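Local coordinates for hypothetical Thioesterase Protein SP_1851 (Streptococcus pneumoniae serotype 4, PDB 4XY5) that probably hydrolyses thioester bonds, as a PaaI-type member of the hotdog-fold thioesterase superfamily, at residues Glu19-Arg24 and Val29-Val34; Tyr49-Cys54 and Ala119-Phe124; Ala55-Leu60 and Leu88-Glu93; Val106-Thr109 and Asn115-Lys118. The protein carries 1 engineered substitution. All coordinates share one frame; numbering follows the deposited sequence.

Contact 1: Glu19-Arg24 and Val29-Val34; sequences EIEKMR and VVTTKV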
loop_
_atom_site.group_PDB
_atom_site.type_symbol
_atom_site.label_atom_id
_atom_site.label_comp_id
_atom_site.label_asym_id
_atom_site.label_seq_id
_atom_site.Cartn_x
_atom_site.Cartn_y
_atom_site.Cartn_z
ATOM N N GLU A 19 6.385 25.249 -9.777
ATOM C CA GLU A 19 5.531 26.395 -9.514
ATOM C C GLU A 19 4.467 25.978 -8.520
ATOM O O GLU A 19 3.744 25.027 -8.781
ATOM C CB GLU A 19 4.867 26.896 -10.800
ATOM C CG GLU A 19 5.838 27.367 -11.872
ATOM C CD GLU A 19 6.388 28.740 -11.575
ATOM O OE1 GLU A 19 5.828 29.411 -10.676
ATOM O OE2 GLU A 19 7.378 29.141 -12.232
ATOM N N ILE A 20 4.372 26.666 -7.385
ATOM C CA ILE A 20 3.269 26.424 -6.455
ATOM C C ILE A 20 2.085 27.291 -6.869
ATOM O O ILE A 20 2.117 28.520 -6.734
ATOM C CB ILE A 20 3.642 26.737 -4.991
ATOM C CG1 ILE A 20 4.915 25.994 -4.582
ATOM C CG2 ILE A 20 2.499 26.376 -4.055
ATOM C CD1 ILE A 20 5.356 26.300 -3.167
ATOM N N GLU A 21 1.050 26.653 -7.397
ATOM C CA GLU A 21 -0.131 27.370 -7.866
ATOM C C GLU A 21 -1.130 27.609 -6.748
ATOM O O GLU A 21 -1.849 28.613 -6.742
ATOM C CB GLU A 21 -0.805 26.602 -8.995
ATOM C CG GLU A 21 0.013 26.548 -10.262
ATOM C CD GLU A 21 -0.783 26.046 -11.439
ATOM O OE1 GLU A 21 -1.912 25.540 -11.231
ATOM O OE2 GLU A 21 -0.279 26.160 -12.574
ATOM N N LYS A 22 -1.182 26.678 -5.804
ATOM C CA LYS A 22 -2.168 26.760 -4.746
ATOM C C LYS A 22 -1.707 26.044 -3.496
ATOM O O LYS A 22 -1.189 24.930 -3.564
ATOM C CB LYS A 22 -3.494 26.177 -5.238
ATOM C CG LYS A 22 -4.600 26.143 -4.212
ATOM C CD LYS A 22 -5.776 25.396 -4.812
ATOM C CE LYS A 22 -6.858 25.092 -3.796
ATOM N NZ LYS A 22 -7.865 24.182 -4.436
ATOM N N MET A 23 -1.899 26.684 -2.350
ATOM C CA MET A 23 -1.546 26.068 -1.074
ATOM C C MET A 23 -2.410 26.688 0.018
ATOM O O MET A 23 -2.091 27.756 0.540
ATOM C CB MET A 23 -0.048 26.243 -0.785
ATOM C CG MET A 23 0.452 25.663 0.525
ATOM S SD MET A 23 2.259 25.629 0.630
ATOM C CE MET A 23 2.480 25.116 2.337
ATOM N N ARG A 24 -3.523 26.031 0.337
ATOM C CA ARG A 24 -4.457 26.548 1.335
ATOM C C ARG A 24 -5.402 25.477 1.872
ATOM O O ARG A 24 -5.973 24.702 1.107
ATOM C CB ARG A 24 -5.281 27.702 0.747
ATOM C CG ARG A 24 -6.089 27.336 -0.496
ATOM C CD ARG A 24 -6.975 28.504 -0.962
ATOM N NE ARG A 24 -6.220 29.505 -1.706
ATOM C CZ ARG A 24 -6.700 30.691 -2.081
ATOM N NH1 ARG A 24 -7.944 31.044 -1.779
ATOM N NH2 ARG A 24 -5.925 31.526 -2.756
ATOM N N VAL A 29 -1.724 22.562 -5.065
ATOM C CA VAL A 29 -1.464 22.275 -6.474
ATOM C C VAL A 29 -0.090 22.838 -6.855
ATOM O O VAL A 29 0.163 24.034 -6.689
ATOM C CB VAL A 29 -2.534 22.892 -7.401
ATOM C CG1 VAL A 29 -2.170 22.662 -8.862
ATOM C CG2 VAL A 29 -3.913 22.323 -7.087
ATOM N N VAL A 30 0.785 21.970 -7.366
ATOM C CA VAL A 30 2.140 22.360 -7.774
ATOM C C VAL A 30 2.396 21.816 -9.169
ATOM O O VAL A 30 2.019 20.683 -9.460
ATOM C CB VAL A 30 3.213 21.823 -6.798
ATOM C CG1 VAL A 30 4.629 22.123 -7.307
ATOM C CG2 VAL A 30 3.001 22.390 -5.397
ATOM N N THR A 31 3.032 22.610 -10.033
ATOM C CA THR A 31 3.391 22.125 -11.358
ATOM C C THR A 31 4.915 22.011 -11.494
ATOM O O THR A 31 5.666 22.674 -10.778
ATOM C CB THR A 31 2.831 23.023 -12.476
ATOM O OG1 THR A 31 3.416 24.326 -12.387
ATOM C CG2 THR A 31 1.311 23.122 -12.364
ATOM N N THR A 32 5.361 21.135 -12.385
ATOM C CA THR A 32 6.791 20.928 -12.582
ATOM C C THR A 32 7.020 20.334 -13.961
ATOM O O THR A 32 6.162 19.626 -14.490
ATOM C CB THR A 32 7.406 20.005 -11.493
ATOM O OG1 THR A 32 8.832 20.003 -11.618
ATOM C CG2 THR A 32 6.893 18.567 -11.605
ATOM N N LYS A 33 8.173 20.633 -14.552
ATOM C CA LYS A 33 8.487 20.113 -15.873
ATOM C C LYS A 33 9.479 18.972 -15.771
ATOM O O LYS A 33 10.508 19.114 -15.115
ATOM C CB LYS A 33 9.071 21.203 -16.781
ATOM C CG LYS A 33 9.141 20.751 -18.238
ATOM C CD LYS A 33 9.707 21.830 -19.141
ATOM C CE LYS A 33 11.147 22.116 -18.804
ATOM N NZ LYS A 33 11.735 23.095 -19.755
ATOM N N VAL A 34 9.164 17.859 -16.432
ATOM C CA VAL A 34 10.029 16.682 -16.442
ATOM C C VAL A 34 11.310 17.003 -17.218
ATOM O O VAL A 34 11.258 17.505 -18.343
ATOM C CB VAL A 34 9.318 15.466 -17.062
ATOM C CG1 VAL A 34 10.196 14.229 -17.005
ATOM C CG2 VAL A 34 7.994 15.201 -16.344
#
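E21 reaches across the hairpin to T31. It is stretched out from CG to the carboxylate, and its side chain runs roughly perpendicular to that of T31. E21 OE2 lies 3.4 Å from T31 CG2. The other carboxylate oxygen, E21 OE1, lies 3.7 Å from V29 CG1, while E21 CB sits nearer the V29 backbone. These are contacts of carboxylate oxygens with methyl groups, not hydrogen bonds. E19 meets the hydroxyl of T31 where E21 meets its methyl: E19 CB is 3.4 Å from T31 OG1. The E19 chain then bends at chi2 (-77°) and carries the carboxylate away from the neighbouring strand. I20 and V30 run alongside each other on the opposite face from E19 and T31. Their branches meet loosely, I20 CG1 to V30 CG2 at 4.2 Å.

The backbones run antiparallel. E19 and T31 form a hydrogen-bonded pair, with bonds in both directions. The next pair, I20 with V30, is non-hydrogen-bonded. Then the register slips by one residue. E21 and K22 both face V29, a classic beta bulge. V29 O accepts from E21 N at 2.9 Å and from K22 N at 3.1 Å. V29 N closes the ladder on K22 O.

The hairpin lies at the surface, and strand 19-24 is the outermost strand on this side of the sheet within the chain. Strand 27-33 continues inward to strand 87-97, where V30 bonds with I90 and T32 with L88. V30 also packs on I57 of helix 47-64, and M23 packs on L60 of the same helix.

Contact 2: Tyr49-Cys54 and Ala119-Phe124; sequences YLFTLC and ATFTMF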
loop_
_atom_site.group_PDB
_atom_site.type_symbol
_atom_site.label_atom_id
_atom_site.label_comp_id
_atom_site.label_asym_id
_atom_site.label_seq_id
_atom_site.Cartn_x
_atom_site.Cartn_y
_atom_site.Cartn_z
ATOM N N TYR A 49 11.128 9.517 -8.708
ATOM C CA TYR A 49 10.869 10.923 -8.997
ATOM C C TYR A 49 9.394 11.243 -8.824
ATOM O O TYR A 49 9.032 12.192 -8.121
ATOM C CB TYR A 49 11.338 11.263 -10.423
ATOM C CG TYR A 49 10.737 12.510 -11.048
ATOM C CD1 TYR A 49 11.275 13.768 -10.809
ATOM C CD2 TYR A 49 9.657 12.412 -11.926
ATOM C CE1 TYR A 49 10.723 14.907 -11.401
ATOM C CE2 TYR A 49 9.109 13.534 -12.520
ATOM C CZ TYR A 49 9.645 14.774 -12.258
ATOM O OH TYR A 49 9.094 15.891 -12.850
ATOM N N LEU A 50 8.534 10.436 -9.438
ATOM C CA LEU A 50 7.094 10.663 -9.339
ATOM C C LEU A 50 6.632 10.566 -7.887
ATOM O O LEU A 50 5.846 11.378 -7.436
ATOM C CB LEU A 50 6.315 9.653 -10.197
ATOM C CG LEU A 50 6.541 9.758 -11.710
ATOM C CD1 LEU A 50 5.827 8.597 -12.406
ATOM C CD2 LEU A 50 6.005 11.083 -12.184
ATOM N N PHE A 51 7.131 9.573 -7.159
ATOM C CA PHE A 51 6.770 9.453 -5.745
ATOM C C PHE A 51 7.214 10.681 -4.970
ATOM O O PHE A 51 6.489 11.192 -4.106
ATOM C CB PHE A 51 7.393 8.205 -5.126
ATOM C CG PHE A 51 7.060 8.023 -3.664
ATOM C CD1 PHE A 51 5.984 7.244 -3.276
ATOM C CD2 PHE A 51 7.834 8.635 -2.679
ATOM C CE1 PHE A 51 5.687 7.066 -1.930
ATOM C CE2 PHE A 51 7.549 8.476 -1.347
ATOM C CZ PHE A 51 6.464 7.684 -0.958
ATOM N N THR A 52 8.425 11.152 -5.249
ATOM C CA THR A 52 8.940 12.268 -4.486
ATOM C C THR A 52 8.104 13.532 -4.743
ATOM O O THR A 52 7.850 14.306 -3.821
ATOM C CB THR A 52 10.440 12.514 -4.806
ATOM O OG1 THR A 52 11.202 11.367 -4.375
ATOM C CG2 THR A 52 10.968 13.767 -4.088
ATOM N N LEU A 53 7.669 13.730 -5.982
ATOM C CA LEU A 53 6.734 14.825 -6.264
ATOM C C LEU A 53 5.514 14.709 -5.345
ATOM O O LEU A 53 5.111 15.686 -4.714
ATOM C CB LEU A 53 6.296 14.821 -7.730
ATOM C CG LEU A 53 7.356 15.016 -8.818
ATOM C CD1 LEU A 53 6.709 15.030 -10.197
ATOM C CD2 LEU A 53 8.158 16.313 -8.610
ATOM N N CYS A 54 4.957 13.505 -5.234
ATOM C CA CYS A 54 3.759 13.308 -4.414
ATOM C C CYS A 54 4.028 13.529 -2.924
ATOM O O CYS A 54 3.210 14.134 -2.215
ATOM C CB CYS A 54 3.182 11.903 -4.614
ATOM S SG CYS A 54 2.541 11.632 -6.257
ATOM N N ALA A 119 -1.336 8.542 -5.400
ATOM C CA ALA A 119 -0.724 8.009 -4.190
ATOM C C ALA A 119 -1.531 8.401 -2.976
ATOM O O ALA A 119 -2.260 9.379 -3.013
ATOM C CB ALA A 119 0.713 8.503 -4.051
ATOM N N THR A 120 -1.409 7.625 -1.904
ATOM C CA THR A 120 -2.076 7.962 -0.662
ATOM C C THR A 120 -1.040 7.922 0.436
ATOM O O THR A 120 -0.280 6.957 0.548
ATOM C CB THR A 120 -3.237 6.991 -0.362
ATOM O OG1 THR A 120 -4.234 7.147 -1.377
ATOM C CG2 THR A 120 -3.857 7.279 0.992
ATOM N N PHE A 121 -0.991 8.995 1.219
ATOM C CA PHE A 121 -0.025 9.136 2.293
ATOM C C PHE A 121 -0.671 9.127 3.663
ATOM O O PHE A 121 -1.638 9.840 3.885
ATOM C CB PHE A 121 0.741 10.444 2.116
ATOM C CG PHE A 121 1.674 10.421 0.968
ATOM C CD1 PHE A 121 3.017 10.150 1.165
ATOM C CD2 PHE A 121 1.216 10.659 -0.314
ATOM C CE1 PHE A 121 3.893 10.126 0.093
ATOM C CE2 PHE A 121 2.095 10.631 -1.380
ATOM C CZ PHE A 121 3.419 10.357 -1.168
ATOM N N THR A 122 -0.120 8.316 4.567
ATOM C CA THR A 122 -0.539 8.297 5.956
ATOM C C THR A 122 0.503 9.040 6.765
ATOM O O THR A 122 1.605 8.540 6.982
ATOM C CB THR A 122 -0.706 6.859 6.488
ATOM O OG1 THR A 122 -1.662 6.175 5.674
ATOM C CG2 THR A 122 -1.212 6.879 7.915
ATOM N N MET A 123 0.149 10.246 7.190
ATOM C CA MET A 123 1.085 11.116 7.888
ATOM C C MET A 123 0.802 11.119 9.384
ATOM O O MET A 123 -0.347 11.081 9.803
ATOM C CB MET A 123 1.008 12.545 7.339
ATOM C CG MET A 123 0.866 12.659 5.819
ATOM S SD MET A 123 2.391 12.447 4.861
ATOM C CE MET A 123 3.340 13.902 5.340
ATOM N N PHE A 124 1.864 11.164 10.177
ATOM C CA PHE A 124 1.754 11.272 11.625
ATOM C C PHE A 124 1.940 12.735 12.020
ATOM O O PHE A 124 2.977 13.332 11.733
ATOM C CB PHE A 124 2.794 10.379 12.305
ATOM C CG PHE A 124 2.699 10.357 13.807
ATOM C CD1 PHE A 124 1.697 9.642 14.440
ATOM C CD2 PHE A 124 3.623 11.038 14.582
ATOM C CE1 PHE A 124 1.612 9.616 15.822
ATOM C CE2 PHE A 124 3.544 11.015 15.962
ATOM C CZ PHE A 124 2.540 10.306 16.584
#
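F51 and F121 form the aromatic part of this contact. The F51 ring comes from the helix and the F121 ring from the strand. Their centroids are 5.4 Å apart and the planes are inclined at 48°, an oblique pairing. F121 CZ sits over one face of the F51 ring, offset toward its rim. The closest atoms are F51 CZ and F121 CE1, at 3.7 Å. F51 has CG anti to its own nitrogen (chi1 180°), which carries the ring from the side of the helix toward the strand.

The other apolar contacts centre on C54, whose side chain starts out toward the strand. C54 CB touches the edge of the F121 ring near its plane, 3.6 Å from F121 CE2. The same C54 CB lies 4.2 Å from A119 CB. No hydrogen bond crosses between the two segments, and all four touching residues are buried.

Contacts with other parts of the protein extend the cluster. F121 also packs on A55 and S58 of the helix and on S74 of strand 68-78. F51 stacks on F51 of the second subunit, so the cluster reaches a subunit interface.

Helix 47-64 and strand 115-127 approach with their segment axes 9.8 Å apart and inclined at 53°. The arrangement is consistent with the hotdog family, in which an antiparallel sheet, the bun, wraps round a long central helix, the sausage.

Contact 3: Ala55-Leu60 and Leu88-Glu93; sequences AQISGL and LTIKGE. Engineered in segment 55-60: A55 (natural residue Asp).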
loop_
_atom_site.group_PDB
_atom_site.type_symbol
_atom_site.label_atom_id
_atom_site.label_comp_id
_atom_site.label_asym_id
_atom_site.label_seq_id
_atom_site.Cartn_x
_atom_site.Cartn_y
_atom_site.Cartn_z
ATOM N N ALA A 55 5.164 13.029 -2.442
ATOM C CA ALA A 55 5.477 13.129 -1.016
ATOM C C ALA A 55 5.712 14.565 -0.583
ATOM O O ALA A 55 5.304 14.976 0.509
ATOM C CB ALA A 55 6.694 12.279 -0.671
ATOM N N GLN A 56 6.398 15.326 -1.425
ATOM C CA GLN A 56 6.610 16.734 -1.130
ATOM C C GLN A 56 5.268 17.477 -1.056
ATOM O O GLN A 56 5.008 18.243 -0.116
ATOM C CB GLN A 56 7.517 17.349 -2.185
ATOM C CG GLN A 56 7.866 18.809 -1.941
ATOM C CD GLN A 56 8.765 19.015 -0.733
ATOM O OE1 GLN A 56 9.166 18.064 -0.057
ATOM N NE2 GLN A 56 9.082 20.272 -0.452
ATOM N N ILE A 57 4.387 17.204 -2.010
ATOM C CA ILE A 57 3.086 17.871 -2.018
ATOM C C ILE A 57 2.250 17.411 -0.816
ATOM O O ILE A 57 1.524 18.203 -0.221
ATOM C CB ILE A 57 2.337 17.652 -3.372
ATOM C CG1 ILE A 57 2.680 18.784 -4.351
ATOM C CG2 ILE A 57 0.815 17.654 -3.186
ATOM C CD1 ILE A 57 4.185 18.994 -4.593
ATOM N N SER A 58 2.393 16.153 -0.406
ATOM C CA SER A 58 1.700 15.693 0.798
ATOM C C SER A 58 2.168 16.479 2.023
ATOM O O SER A 58 1.368 16.848 2.892
ATOM C CB SER A 58 1.920 14.193 1.023
ATOM O OG SER A 58 1.235 13.750 2.196
ATOM N N GLY A 59 3.468 16.728 2.095
ATOM C CA GLY A 59 4.016 17.506 3.195
ATOM C C GLY A 59 3.484 18.929 3.167
ATOM O O GLY A 59 3.135 19.486 4.209
ATOM N N LEU A 60 3.409 19.507 1.973
ATOM C CA LEU A 60 2.850 20.852 1.814
ATOM C C LEU A 60 1.382 20.891 2.242
ATOM O O LEU A 60 0.923 21.881 2.813
ATOM C CB LEU A 60 3.005 21.338 0.371
ATOM C CG LEU A 60 4.442 21.647 -0.098
ATOM C CD1 LEU A 60 4.445 21.899 -1.580
ATOM C CD2 LEU A 60 5.034 22.839 0.642
ATOM N N LEU A 88 3.818 18.347 -15.353
ATOM C CA LEU A 88 3.042 17.541 -14.421
ATOM C C LEU A 88 2.360 18.427 -13.403
ATOM O O LEU A 88 2.997 19.273 -12.776
ATOM C CB LEU A 88 3.942 16.527 -13.710
ATOM C CG LEU A 88 4.705 15.581 -14.624
ATOM C CD1 LEU A 88 5.503 14.554 -13.810
ATOM C CD2 LEU A 88 3.748 14.903 -15.582
ATOM N N THR A 89 1.059 18.224 -13.236
ATOM C CA THR A 89 0.310 18.921 -12.207
ATOM C C THR A 89 0.065 17.955 -11.059
ATOM O O THR A 89 -0.555 16.927 -11.244
ATOM C CB THR A 89 -1.021 19.452 -12.739
ATOM O OG1 THR A 89 -0.760 20.344 -13.832
ATOM C CG2 THR A 89 -1.768 20.211 -11.641
ATOM N N ILE A 90 0.566 18.328 -9.888
ATOM C CA ILE A 90 0.528 17.507 -8.688
ATOM C C ILE A 90 -0.492 18.121 -7.753
ATOM O O ILE A 90 -0.286 19.219 -7.244
ATOM C CB ILE A 90 1.904 17.464 -7.986
ATOM C CG1 ILE A 90 3.021 17.335 -9.018
ATOM C CG2 ILE A 90 1.950 16.330 -6.922
ATOM C CD1 ILE A 90 4.315 18.048 -8.592
ATOM N N LYS A 91 -1.595 17.417 -7.547
ATOM C CA LYS A 91 -2.673 17.915 -6.699
ATOM C C LYS A 91 -2.795 17.049 -5.471
ATOM O O LYS A 91 -3.046 15.856 -5.591
ATOM C CB LYS A 91 -4.002 17.914 -7.454
ATOM C CG LYS A 91 -3.985 18.721 -8.746
ATOM C CD LYS A 91 -5.375 18.749 -9.384
ATOM C CE LYS A 91 -5.444 19.778 -10.508
ATOM N NZ LYS A 91 -6.846 19.934 -11.000
ATOM N N GLY A 92 -2.641 17.650 -4.296
ATOM C CA GLY A 92 -2.785 16.907 -3.058
ATOM C C GLY A 92 -3.911 17.482 -2.220
ATOM O O GLY A 92 -4.160 18.699 -2.237
ATOM N N GLU A 93 -4.598 16.615 -1.494
ATOM C CA GLU A 93 -5.608 17.090 -0.568
ATOM C C GLU A 93 -5.704 16.174 0.635
ATOM O O GLU A 93 -5.433 14.979 0.542
ATOM C CB GLU A 93 -6.959 17.205 -1.257
ATOM C CG GLU A 93 -7.657 15.884 -1.475
ATOM C CD GLU A 93 -9.057 16.058 -2.024
ATOM O OE1 GLU A 93 -9.186 16.409 -3.215
ATOM O OE2 GLU A 93 -10.029 15.848 -1.267
#
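I57 packs on I90 and G92 in a buried apolar contact between the central helix and the inner side of the sheet, close to the centre of the chain. The segment axes of helix 55-60 and strand 88-93 come within 7.7 Å and are inclined at 41°. No hydrogen bond links the two segments.

A55 is an engineered residue, aspartate in the natural protein. It packs on H46 of the second subunit, and Q56 OE1 is hydrogen-bonded to H46 NE2 of that subunit.

I57 carries the contact from the helix, and its two branches divide the work. I57 CG1 meets the methyl branch of I90, at 3.6 Å from I90 CG2. The ends of the two isoleucines also approach, CD1 of I57 to CD1 of I90 at 4.1 Å. The other branch, I57 CG2, lies against the strand backbone, 3.6 Å from G92 N. G92 has no side chain, so this methyl group can settle directly on the main chain. At chi1 -41° I90 CG1 lies beside the backbone N, and CG2 is the branch turned to I57.

I57 packs further on F15, and I90 on V106 of strand 101-109. I57 of the central helix is thus seated on the strand at I90 and G92, as in the core of a hotdog fold.

Contact 4: Val106-Thr109 and Asn115-Lys118; sequences VDIT and NVCK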
loop_
_atom_site.group_PDB
_atom_site.type_symbol
_atom_site.label_atom_id
_atom_site.label_comp_id
_atom_site.label_asym_id
_atom_site.label_seq_id
_atom_site.Cartn_x
_atom_site.Cartn_y
_atom_site.Cartn_z
ATOM N N VAL A 106 -2.860 12.203 -3.313
ATOM C CA VAL A 106 -2.106 13.045 -4.251
ATOM C C VAL A 106 -2.192 12.437 -5.635
ATOM O O VAL A 106 -1.952 11.246 -5.798
ATOM C CB VAL A 106 -0.634 13.197 -3.835
ATOM C CG1 VAL A 106 0.108 14.118 -4.821
ATOM C CG2 VAL A 106 -0.543 13.738 -2.405
ATOM N N ASP A 107 -2.544 13.256 -6.626
ATOM C CA ASP A 107 -2.781 12.762 -7.984
ATOM C C ASP A 107 -1.933 13.568 -8.938
ATOM O O ASP A 107 -1.865 14.775 -8.800
ATOM C CB ASP A 107 -4.263 12.885 -8.361
ATOM C CG ASP A 107 -5.184 12.142 -7.390
ATOM O OD1 ASP A 107 -4.923 10.954 -7.084
ATOM O OD2 ASP A 107 -6.160 12.756 -6.914
ATOM N N ILE A 108 -1.281 12.910 -9.892
ATOM C CA ILE A 108 -0.523 13.634 -10.896
ATOM C C ILE A 108 -1.121 13.430 -12.282
ATOM O O ILE A 108 -1.407 12.296 -12.687
ATOM C CB ILE A 108 0.966 13.219 -10.911
ATOM C CG1 ILE A 108 1.609 13.516 -9.549
ATOM C CG2 ILE A 108 1.693 13.957 -12.036
ATOM C CD1 ILE A 108 3.175 13.317 -9.533
ATOM N N THR A 109 -1.324 14.544 -12.984
ATOM C CA THR A 109 -1.808 14.540 -14.363
ATOM C C THR A 109 -0.795 15.248 -15.263
ATOM O O THR A 109 -0.022 16.081 -14.789
ATOM C CB THR A 109 -3.178 15.239 -14.485
ATOM O OG1 THR A 109 -3.085 16.560 -13.941
ATOM C CG2 THR A 109 -4.237 14.464 -13.707
ATOM N N ASN A 115 -4.024 10.936 -16.603
ATOM C CA ASN A 115 -3.565 10.494 -15.285
ATOM C C ASN A 115 -2.216 9.784 -15.330
ATOM O O ASN A 115 -2.072 8.777 -16.014
ATOM C CB ASN A 115 -4.604 9.560 -14.650
ATOM C CG ASN A 115 -5.872 10.282 -14.259
ATOM O OD1 ASN A 115 -5.859 11.474 -13.960
ATOM N ND2 ASN A 115 -6.982 9.558 -14.261
ATOM N N VAL A 116 -1.233 10.291 -14.584
ATOM C CA VAL A 116 0.093 9.672 -14.551
ATOM C C VAL A 116 0.274 8.716 -13.355
ATOM O O VAL A 116 0.699 7.560 -13.523
ATOM C CB VAL A 116 1.186 10.758 -14.531
ATOM C CG1 VAL A 116 2.575 10.137 -14.434
ATOM C CG2 VAL A 116 1.081 11.598 -15.789
ATOM N N CYS A 117 -0.044 9.180 -12.151
ATOM C CA CYS A 117 0.051 8.307 -10.978
ATOM C C CYS A 117 -0.822 8.861 -9.852
ATOM O O CYS A 117 -1.225 10.019 -9.900
ATOM C CB CYS A 117 1.508 8.153 -10.524
ATOM S SG CYS A 117 2.271 9.685 -9.921
ATOM N N LYS A 118 -1.142 8.014 -8.871
ATOM C CA LYS A 118 -2.000 8.378 -7.744
ATOM C C LYS A 118 -1.384 7.785 -6.492
ATOM O O LYS A 118 -0.943 6.644 -6.510
ATOM C CB LYS A 118 -3.435 7.848 -7.921
ATOM C CG LYS A 118 -4.028 8.035 -9.305
ATOM C CD LYS A 118 -4.167 9.497 -9.649
ATOM C CE LYS A 118 -4.332 9.690 -11.142
ATOM N NZ LYS A 118 -4.042 11.075 -11.556
#
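The carbonyl of I108 is gripped from opposite faces of its plane by K118 NZ and V116 N. K118 NZ stands above the plane, 61° out of it, at 3.1 Å from I108 O. V116 N bonds to I108 O at 2.8 Å, tilted 23° from the plane. C117 N adds a weak third bond to the same oxygen. V116 and C117 thus both face I108, a classic beta bulge. I108 N in turn bonds to C117 O at 2.9 Å.

The K118 chain bends at chi2 (-63°) and folds back across D107, crossing it at about a right angle. D107 OD1 lies 3.0 Å from K118 CD, but 4.6 Å from K118 NZ, too far for a salt bridge. The amide of N115 lies beside T109, with N115 OD1 3.4 Å from T109 CG2. N115 OD1 also takes a weak bond from K118 NZ. On the other face of the sheet I108 CD1 packs on C117 SG at 3.8 Å.

The segments belong to the hairpin of strands 101-109 and 115-127. Strand 87-97 flanks one side, bonding through K91 to D107 and T89 to T109. Strand 68-78 flanks the other, where C117 packs on I76 and Y78. I108 packs on L53 and C54 of helix 47-64.

In the fold
From the N terminus, contact 1 closes first, as a tight hairpin of strands 19-24 and 27-33. The chain then enters helix 47-64, which serves both contact 2 and contact 3. Contact 2 closes the longest loop, from the helix to strand 115-127. Contacts 3 and 4 are nested inside it, one after the other: contact 3 joins the helix to strand 87-97, and contact 4 closes the hairpin of strands 101-109 and 115-127. All four reach one antiparallel sheet. Strand 87-97 lies between strands 27-33 and 101-109 in that sheet, and so between contacts 1 and 4. Contacts 2 and 3 meet along helix 47-64.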